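Long-range contact in exoglucanase A (PDB 7CBD), which hydrolyses the beta-1,4-glucosidic bonds of cellulose with inversion of configuration, here as its family 6 catalytic domain, releasing cellobiose from non-reducing chain ends: residues Ile342-Glu347 with Asp359-Ile364. Sequence-based numbering, arbitrary orientation.
Sequences IGRFPE and DAFVWI
Two groups grip the carbonyl oxygen of Arg344: the indole N-H of Trp363, with NE1 2.9 Å from Arg344 O, and the hydroxyl of Thr296. The indole bond is bent (145° at the hydrogen), and NE1 lies tilted out of the carbonyl plane. Apolar side chains pack against the same indole. Pro346 lays CD over one face in a CH-pi contact, 3.5 Å from the centroid of the five-membered ring and almost on its normal, while the benzo edge of Trp363 points at the face of Phe345 in an offset edge-to-face pair, planes at 82°. Ile342 reaches the benzo rim by CG2, which stands anti to its backbone N and comes within 3.4 Å of Trp363 CZ2. Farther along, Glu347 and Phe361 form an antiparallel hydrogen-bonded pair: Glu347 N donates to Phe361 O (2.9 Å), and Phe361 N to Glu347 O (2.8 Å). Arg344 bends at chi2 and chi3; its guanidinium sets one face over the ring edge of Phe361 at CE2, the planes nearly perpendicular. Arg344 NH2 also donates to Glu347 OE1 (2.8 Å) on the syn side, tilted out of the carboxylate plane; this salt bridge helps to fix the turn of the guanidinium, in whose plane the acceptor lies. Strand 358-362 runs parallel to strand 291-295 in the central sheet of the family 6 barrel. Two backbone bonds, one indole bond and the Pro346 and Phe345 contacts thus hold the loop to this strand and Trp363, a buried contact whose Ile342 side chain lies about 12 Å from that of Asp371, the predicted nucleophile.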
loop_
_atom_site.group_PDB
_atom_site.type_symbol
_atom_site.label_atom_id
_atom_site.label_comp_id
_atom_site.label_asym_id
_atom_site.label_seq_id
_atom_site.Cartn_x
_atom_site.Cartn_y
_atom_site.Cartn_z
ATOM N N ILE A 342 2.770 1.976 12.592
ATOM C CA ILE A 342 3.714 2.251 11.515
ATOM C C ILE A 342 4.806 1.187 11.498
ATOM O O ILE A 342 5.227 0.684 12.548
ATOM C CB ILE A 342 4.281 3.671 11.699
ATOM C CG1 ILE A 342 3.200 4.706 11.374
ATOM C CG2 ILE A 342 5.519 3.902 10.859
ATOM C CD1 ILE A 342 3.559 6.134 11.745
ATOM N N GLY A 343 5.255 0.823 10.303
ATOM C CA GLY A 343 6.308 -0.164 10.123
ATOM C C GLY A 343 7.666 0.447 9.836
ATOM O O GLY A 343 7.965 1.582 10.234
ATOM N N ARG A 344 8.505 -0.317 9.137
ATOM C CA ARG A 344 9.850 0.137 8.811
ATOM C C ARG A 344 9.813 1.419 7.989
ATOM O O ARG A 344 8.989 1.578 7.082
ATOM C CB ARG A 344 10.569 -0.949 8.009
ATOM C CG ARG A 344 10.993 -2.151 8.833
ATOM C CD ARG A 344 12.343 -1.916 9.481
ATOM N NE ARG A 344 13.424 -1.790 8.503
ATOM C CZ ARG A 344 14.144 -2.811 8.035
ATOM N NH1 ARG A 344 13.900 -4.049 8.447
ATOM N NH2 ARG A 344 15.118 -2.593 7.154
ATOM N N PHE A 345 10.723 2.334 8.297
ATOM C CA PHE A 345 10.829 3.545 7.508
ATOM C C PHE A 345 11.262 3.198 6.081
ATOM O O PHE A 345 11.963 2.204 5.852
ATOM C CB PHE A 345 11.850 4.493 8.134
ATOM C CG PHE A 345 11.312 5.305 9.291
ATOM C CD1 PHE A 345 10.150 4.935 9.964
ATOM C CD2 PHE A 345 11.985 6.444 9.708
ATOM C CE1 PHE A 345 9.669 5.702 11.031
ATOM C CE2 PHE A 345 11.509 7.203 10.756
ATOM C CZ PHE A 345 10.356 6.836 11.422
ATOM N N PRO A 346 10.852 3.995 5.100
ATOM C CA PRO A 346 11.292 3.752 3.722
ATOM C C PRO A 346 12.809 3.635 3.615
ATOM O O PRO A 346 13.557 4.346 4.289
ATOM C CB PRO A 346 10.764 4.977 2.972
ATOM C CG PRO A 346 9.500 5.330 3.749
ATOM C CD PRO A 346 9.877 5.100 5.189
ATOM N N GLU A 347 13.258 2.724 2.753
ATOM C CA GLU A 347 14.673 2.375 2.713
ATOM C C GLU A 347 14.972 1.653 1.410
ATOM O O GLU A 347 14.267 0.707 1.046
ATOM C CB GLU A 347 15.014 1.466 3.898
ATOM C CG GLU A 347 16.469 1.044 3.969
ATOM C CD GLU A 347 16.726 0.031 5.068
ATOM O OE1 GLU A 347 15.796 -0.247 5.855
ATOM O OE2 GLU A 347 17.852 -0.492 5.146
ATOM N N ASP A 359 13.507 -4.166 -3.915
ATOM C CA ASP A 359 14.110 -2.916 -4.367
ATOM C C ASP A 359 14.151 -1.879 -3.252
ATOM O O ASP A 359 15.082 -1.064 -3.200
ATOM C CB ASP A 359 13.308 -2.332 -5.535
ATOM C CG ASP A 359 13.567 -3.035 -6.858
ATOM O OD1 ASP A 359 14.490 -3.873 -6.962
ATOM O OD2 ASP A 359 12.824 -2.741 -7.814
ATOM N N ALA A 360 13.144 -1.875 -2.378
ATOM C CA ALA A 360 12.980 -0.863 -1.340
ATOM C C ALA A 360 11.795 -1.231 -0.459
ATOM O O ALA A 360 10.900 -1.979 -0.867
ATOM C CB ALA A 360 12.727 0.521 -1.942
ATOM N N PHE A 361 11.809 -0.692 0.761
ATOM C CA PHE A 361 10.588 -0.478 1.529
ATOM C C PHE A 361 10.119 0.942 1.245
ATOM O O PHE A 361 10.932 1.872 1.155
ATOM C CB PHE A 361 10.827 -0.648 3.034
ATOM C CG PHE A 361 11.220 -2.040 3.433
ATOM C CD1 PHE A 361 10.651 -3.139 2.810
ATOM C CD2 PHE A 361 12.150 -2.251 4.443
ATOM C CE1 PHE A 361 11.009 -4.422 3.173
ATOM C CE2 PHE A 361 12.511 -3.539 4.816
ATOM C CZ PHE A 361 11.945 -4.625 4.174
ATOM N N VAL A 362 8.802 1.100 1.093
ATOM C CA VAL A 362 8.184 2.365 0.724
ATOM C C VAL A 362 6.962 2.565 1.606
ATOM O O VAL A 362 6.394 1.610 2.138
ATOM C CB VAL A 362 7.774 2.388 -0.767
ATOM C CG1 VAL A 362 8.990 2.535 -1.657
ATOM C CG2 VAL A 362 7.027 1.104 -1.115
ATOM N N TRP A 363 6.555 3.825 1.757
ATOM C CA TRP A 363 5.265 4.169 2.362
ATOM C C TRP A 363 4.366 4.615 1.219
ATOM O O TRP A 363 4.405 5.778 0.798
ATOM C CB TRP A 363 5.403 5.256 3.419
ATOM C CG TRP A 363 5.994 4.775 4.697
ATOM C CD1 TRP A 363 6.460 3.516 4.979
ATOM C CD2 TRP A 363 6.181 5.550 5.884
ATOM N NE1 TRP A 363 6.918 3.468 6.282
ATOM C CE2 TRP A 363 6.768 4.707 6.851
ATOM C CE3 TRP A 363 5.912 6.880 6.218
ATOM C CZ2 TRP A 363 7.091 5.155 8.134
ATOM C CZ3 TRP A 363 6.235 7.325 7.489
ATOM C CH2 TRP A 363 6.820 6.463 8.433
ATOM N N ILE A 364 3.571 3.682 0.697
ATOM C CA ILE A 364 2.651 4.033 -0.375
ATOM C C ILE A 364 1.412 4.710 0.200
ATOM O O ILE A 364 1.125 5.872 -0.099
ATOM C CB ILE A 364 2.319 2.819 -1.266
ATOM C CG1 ILE A 364 3.593 2.201 -1.859
ATOM C CG2 ILE A 364 1.382 3.239 -2.377
ATOM C CD1 ILE A 364 4.453 3.160 -2.684
#